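PDB 2FI1: hydrolase, haloacid dehalogenase-like family, which probably acts as a metal-dependent hydrolase of the haloacid dehalogenase-like family, on a substrate that is not established. Local coordinates for residues T31-I37 and L63-K69; R100-V104 and L146-I152. One frame throughout, in Å; residues are numbered along the deposited sequence.

Interaction 1 of 2, residues T31-I37 and L63-K69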
# COMPACT_ATOMS: atom_id res chain seq x y z
N THR A 31 -6.40 21.59 -1.26
CA THR A 31 -7.74 21.87 -1.77
C THR A 31 -8.56 22.67 -0.74
O THR A 31 -9.24 23.64 -1.11
CB THR A 31 -8.47 20.57 -2.18
OG1 THR A 31 -7.65 19.81 -3.07
CG2 THR A 31 -9.79 20.89 -2.88
N LEU A 32 -8.49 22.31 0.54
CA LEU A 32 -9.12 23.11 1.60
C LEU A 32 -8.67 24.57 1.56
O LEU A 32 -9.49 25.49 1.75
CB LEU A 32 -8.82 22.53 2.98
CG LEU A 32 -9.55 21.25 3.37
CD1 LEU A 32 -8.95 20.74 4.68
CD2 LEU A 32 -11.04 21.46 3.52
N ALA A 33 -7.38 24.80 1.30
CA ALA A 33 -6.83 26.16 1.30
C ALA A 33 -7.46 27.02 0.21
O ALA A 33 -7.57 28.24 0.37
CB ALA A 33 -5.32 26.12 1.16
N LEU A 34 -7.89 26.40 -0.89
CA LEU A 34 -8.58 27.12 -1.97
C LEU A 34 -9.87 27.76 -1.48
O LEU A 34 -10.32 28.77 -2.04
CB LEU A 34 -8.92 26.19 -3.14
CG LEU A 34 -7.77 25.56 -3.91
CD1 LEU A 34 -8.30 24.50 -4.85
CD2 LEU A 34 -6.99 26.63 -4.68
N TYR A 35 -10.48 27.17 -0.46
CA TYR A 35 -11.70 27.69 0.14
C TYR A 35 -11.43 28.54 1.40
O TYR A 35 -12.37 28.90 2.12
CB TYR A 35 -12.65 26.54 0.48
CG TYR A 35 -13.06 25.71 -0.70
CD1 TYR A 35 -14.29 25.92 -1.34
CD2 TYR A 35 -12.23 24.71 -1.19
CE1 TYR A 35 -14.66 25.15 -2.44
CE2 TYR A 35 -12.60 23.94 -2.28
CZ TYR A 35 -13.81 24.16 -2.90
OH TYR A 35 -14.18 23.40 -3.98
N GLY A 36 -10.16 28.85 1.65
CA GLY A 36 -9.78 29.64 2.82
C GLY A 36 -9.77 28.87 4.13
O GLY A 36 -9.81 29.46 5.21
N ILE A 37 -9.69 27.54 4.04
CA ILE A 37 -9.74 26.68 5.22
C ILE A 37 -8.39 26.04 5.47
O ILE A 37 -7.76 25.52 4.55
CB ILE A 37 -10.80 25.59 5.05
CG1 ILE A 37 -12.19 26.23 4.97
CG2 ILE A 37 -10.74 24.59 6.20
CD1 ILE A 37 -13.28 25.29 4.57
N LEU A 63 -18.54 22.50 0.74
CA LEU A 63 -17.64 23.19 -0.17
C LEU A 63 -17.94 22.75 -1.60
O LEU A 63 -17.84 21.56 -1.93
CB LEU A 63 -16.18 22.90 0.21
CG LEU A 63 -15.75 23.33 1.61
CD1 LEU A 63 -14.25 23.12 1.78
CD2 LEU A 63 -16.12 24.80 1.90
N GLU A 64 -18.32 23.71 -2.43
CA GLU A 64 -18.79 23.43 -3.79
C GLU A 64 -17.64 22.96 -4.68
O GLU A 64 -16.60 23.60 -4.73
CB GLU A 64 -19.45 24.68 -4.40
CG GLU A 64 -20.08 24.45 -5.77
CD GLU A 64 -20.88 25.63 -6.27
OE1 GLU A 64 -20.52 26.79 -5.95
OE2 GLU A 64 -21.87 25.41 -7.01
N ASN A 65 -17.86 21.84 -5.38
CA ASN A 65 -16.86 21.24 -6.29
C ASN A 65 -15.61 20.70 -5.58
O ASN A 65 -14.58 20.50 -6.23
CB ASN A 65 -16.42 22.22 -7.38
CG ASN A 65 -17.59 22.83 -8.14
OD1 ASN A 65 -18.55 22.14 -8.48
ND2 ASN A 65 -17.50 24.13 -8.43
N PHE A 66 -15.68 20.48 -4.27
CA PHE A 66 -14.48 20.12 -3.51
C PHE A 66 -13.90 18.80 -3.98
O PHE A 66 -12.70 18.72 -4.28
CB PHE A 66 -14.77 20.03 -2.01
CG PHE A 66 -13.57 19.62 -1.20
CD1 PHE A 66 -12.70 20.57 -0.68
CD2 PHE A 66 -13.28 18.27 -0.97
CE1 PHE A 66 -11.58 20.19 0.06
CE2 PHE A 66 -12.16 17.89 -0.25
CZ PHE A 66 -11.31 18.85 0.26
N LEU A 67 -14.73 17.76 -4.05
CA LEU A 67 -14.24 16.42 -4.40
C LEU A 67 -13.53 16.43 -5.75
O LEU A 67 -12.45 15.87 -5.89
CB LEU A 67 -15.37 15.38 -4.41
CG LEU A 67 -14.94 13.95 -4.78
CD1 LEU A 67 -15.66 12.94 -3.94
CD2 LEU A 67 -15.12 13.63 -6.25
N GLU A 68 -14.15 17.05 -6.74
CA GLU A 68 -13.58 17.09 -8.07
C GLU A 68 -12.20 17.74 -8.07
O GLU A 68 -11.26 17.23 -8.68
CB GLU A 68 -14.51 17.84 -9.02
CG GLU A 68 -14.20 17.56 -10.45
CD GLU A 68 -15.25 18.10 -11.41
OE1 GLU A 68 -16.30 18.61 -10.96
OE2 GLU A 68 -15.02 17.99 -12.63
N LYS A 69 -12.08 18.87 -7.38
CA LYS A 69 -10.82 19.59 -7.30
C LYS A 69 -9.79 18.80 -6.49
O LYS A 69 -8.62 18.75 -6.84
CB LYS A 69 -11.03 20.97 -6.69
CG LYS A 69 -11.88 21.91 -7.53
CD LYS A 69 -12.18 23.18 -6.77
CE LYS A 69 -13.14 24.09 -7.53
NZ LYS A 69 -12.48 24.74 -8.69
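Where Y35 meets L63 and T31 meets K69, the end of helix 20-34 faces the start of helix 66-77, with CA atoms 7.5 Å apart from Y35 to L63 and 6.7 Å from T31 to K69. The helix end is a Schellman motif: G36 N bonds to A33 O and I37 N to L32 O, G36 taking the positive phi. From the residue before G36, the Y35 side chain reaches over to the type II turn L63-F66. Its OH donates to E64 O at 2.5 Å, arriving 38° above the carbonyl plane and so not along a lone pair. L63 lies over one face of the tyrosine ring, with CB 4.0 Å from the ring centroid in a CH-pi contact, while its CD1 meets I37 CD1 tip to tip. The rings of Y35 and F66 meet obliquely, planes at 43°. F66 is buried, packed against I56 and edge-to-face with F28; its CG is anti to the backbone N (chi1 178°), which sends CE1 to within 3.5 Å of T31 CG2, a methyl lying over the ring face. L32 CD2 approaches the same ring obliquely. T31 turns its OG1 to A27 O and N73. K69 CD packs 3.4 Å from Y35 OH. The chemistry implies a mainly apolar join between two helices, in which the one hydrogen bond between the segments, from Y35 OH, ties the ring to the turn and gives E64 O a donor.

Interaction 2 of 2, residues R100-V104 and L146-I152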
# COMPACT_ATOMS: atom_id res chain seq x y z
N ARG A 100 12.75 -13.25 -2.21
CA ARG A 100 11.93 -12.83 -3.35
C ARG A 100 10.76 -12.02 -2.83
O ARG A 100 10.24 -12.27 -1.74
CB ARG A 100 11.37 -14.02 -4.14
CG ARG A 100 12.43 -14.91 -4.76
CD ARG A 100 11.82 -16.01 -5.59
NE ARG A 100 11.04 -16.93 -4.78
CZ ARG A 100 10.44 -18.02 -5.26
NH1 ARG A 100 10.54 -18.34 -6.54
NH2 ARG A 100 9.75 -18.80 -4.44
N HIS A 101 10.35 -11.05 -3.66
CA HIS A 101 9.25 -10.16 -3.37
C HIS A 101 8.15 -10.36 -4.40
O HIS A 101 8.42 -10.47 -5.58
CB HIS A 101 9.69 -8.70 -3.44
CG HIS A 101 10.81 -8.35 -2.53
ND1 HIS A 101 10.66 -8.24 -1.17
CD2 HIS A 101 12.11 -8.07 -2.80
CE1 HIS A 101 11.82 -7.92 -0.63
NE2 HIS A 101 12.72 -7.80 -1.59
N PHE A 102 6.92 -10.37 -3.91
CA PHE A 102 5.73 -10.42 -4.75
C PHE A 102 4.80 -9.32 -4.29
O PHE A 102 4.90 -8.84 -3.16
CB PHE A 102 5.03 -11.78 -4.62
CG PHE A 102 5.93 -12.93 -4.95
CD1 PHE A 102 6.02 -13.40 -6.25
CD2 PHE A 102 6.71 -13.51 -3.97
CE1 PHE A 102 6.88 -14.45 -6.54
CE2 PHE A 102 7.56 -14.55 -4.28
CZ PHE A 102 7.64 -15.01 -5.55
N LEU A 103 3.89 -8.90 -5.16
CA LEU A 103 2.92 -7.87 -4.80
C LEU A 103 1.54 -8.33 -5.23
O LEU A 103 1.39 -8.81 -6.36
CB LEU A 103 3.26 -6.54 -5.46
CG LEU A 103 2.50 -5.27 -5.08
CD1 LEU A 103 2.80 -4.85 -3.69
CD2 LEU A 103 2.88 -4.16 -6.04
N VAL A 104 0.56 -8.20 -4.34
CA VAL A 104 -0.84 -8.46 -4.69
C VAL A 104 -1.64 -7.19 -4.47
O VAL A 104 -1.63 -6.62 -3.38
CB VAL A 104 -1.44 -9.62 -3.88
CG1 VAL A 104 -2.94 -9.76 -4.16
CG2 VAL A 104 -0.73 -10.91 -4.21
N LEU A 146 0.19 -17.72 -6.14
CA LEU A 146 1.62 -17.44 -5.99
C LEU A 146 2.34 -18.58 -5.29
O LEU A 146 3.45 -18.95 -5.67
CB LEU A 146 1.84 -16.13 -5.22
CG LEU A 146 1.49 -14.84 -5.96
CD1 LEU A 146 1.64 -13.65 -5.01
CD2 LEU A 146 2.33 -14.66 -7.22
N ARG A 147 1.72 -19.11 -4.25
CA ARG A 147 2.31 -20.22 -3.50
C ARG A 147 2.56 -21.43 -4.40
O ARG A 147 3.63 -22.06 -4.32
CB ARG A 147 1.42 -20.61 -2.33
CG ARG A 147 1.93 -21.78 -1.51
CD ARG A 147 0.80 -22.43 -0.76
NE ARG A 147 0.85 -22.08 0.64
CZ ARG A 147 1.46 -22.80 1.58
NH1 ARG A 147 2.09 -23.94 1.29
NH2 ARG A 147 1.43 -22.38 2.83
N GLU A 148 1.60 -21.75 -5.26
CA GLU A 148 1.74 -22.87 -6.20
C GLU A 148 2.75 -22.57 -7.30
O GLU A 148 3.66 -23.35 -7.58
CB GLU A 148 0.37 -23.22 -6.80
CG GLU A 148 0.38 -24.38 -7.80
CD GLU A 148 -1.00 -24.69 -8.39
OE1 GLU A 148 -2.01 -24.61 -7.66
OE2 GLU A 148 -1.06 -25.02 -9.60
N LYS A 149 2.61 -21.41 -7.93
CA LYS A 149 3.44 -21.08 -9.08
C LYS A 149 4.91 -20.95 -8.69
O LYS A 149 5.79 -21.39 -9.44
CB LYS A 149 2.96 -19.78 -9.73
CG LYS A 149 3.79 -19.33 -10.93
CD LYS A 149 3.13 -18.18 -11.68
CE LYS A 149 3.98 -17.75 -12.85
NZ LYS A 149 3.36 -16.58 -13.56
N TYR A 150 5.15 -20.34 -7.53
CA TYR A 150 6.51 -20.05 -7.07
C TYR A 150 6.96 -21.01 -5.97
O TYR A 150 8.04 -20.86 -5.41
CB TYR A 150 6.63 -18.57 -6.66
CG TYR A 150 6.50 -17.68 -7.87
CD1 TYR A 150 7.54 -17.53 -8.76
CD2 TYR A 150 5.30 -17.02 -8.16
CE1 TYR A 150 7.42 -16.75 -9.90
CE2 TYR A 150 5.17 -16.23 -9.29
CZ TYR A 150 6.23 -16.11 -10.16
OH TYR A 150 6.14 -15.35 -11.30
N GLN A 151 6.15 -22.03 -5.71
CA GLN A 151 6.51 -23.11 -4.80
C GLN A 151 7.06 -22.54 -3.49
O GLN A 151 8.18 -22.82 -3.05
CB GLN A 151 7.47 -24.07 -5.51
CG GLN A 151 6.72 -24.85 -6.58
CD GLN A 151 7.63 -25.69 -7.44
OE1 GLN A 151 8.38 -25.16 -8.26
NE2 GLN A 151 7.53 -27.01 -7.28
N ILE A 152 6.22 -21.72 -2.87
CA ILE A 152 6.57 -20.99 -1.67
C ILE A 152 6.42 -21.87 -0.44
O ILE A 152 5.30 -22.26 -0.08
CB ILE A 152 5.67 -19.71 -1.53
CG1 ILE A 152 5.86 -18.79 -2.73
CG2 ILE A 152 5.98 -18.99 -0.23
CD1 ILE A 152 4.99 -17.54 -2.71
O HOH W 1 10.29 -21.10 -7.53
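R100 extends from its strand to the end of helix 141-149 and gives one N-H of NH2 to Y150 O, 2.8 Å away. The bond is nearly straight at 164°; the acceptor lies close to the guanidinium plane, although the donor is tilted from the plane of the carbonyl. A bend at chi3 (-65°) turns the guanidinium toward this carbonyl, and a water held by NH1 donates to the same oxygen, so two donors grip it. NE makes a salt bridge with D8. The R100 guanidinium stands almost perpendicular to the Y150 ring, and F102 CZ lies over one face of the guanidinium, near the rim. F102 touches L146, Y150 and I152: its CE1 sits over one face of the Y150 ring, 3.4 Å from Y150 CD2, and the two rings meet obliquely, planes at 49°. K149 CG lies over the opposite face of the tyrosine, whose hydroxyl bonds to E126. This is a helix laid against the parallel sheet of a Rossmann-like HAD core: strand 100-104 runs between 124-128 and 8-11, and R100, F102 and V104 point to helix 141-149 and the residues that follow it. The helix itself ends in a Schellman motif with Q151 at positive phi. Further along the strand, toward V104, the L146 side chain slides past those of F102 and V104 in the opposite direction, its CD1 lying 3.7 Å from V104 CG2 and 3.9 Å from F102 CB. V104 places CG2 there by holding it anti to its carbonyl carbon, and I152 CD1 approaches F102 CE2 at 4.2 Å.

Interactions 1 and 2 sit on opposite sides of the chain's centre, their own centres 43 Å apart and their nearest atoms about 24 Å apart, and they follow one another in sequence without touching. Interaction 1 joins helices 20-34 and 66-77, which belong to the helical segment that follows strand 8-11, consistent with the cap of HAD hydrolases; interaction 2 packs a helix on the sheet of the core. The calcium ion, bound by D12, G14 and D160, marks the probable active site. Interaction 2 supplies no ligand of the ion: the V104 side chain is about 10 Å away from it.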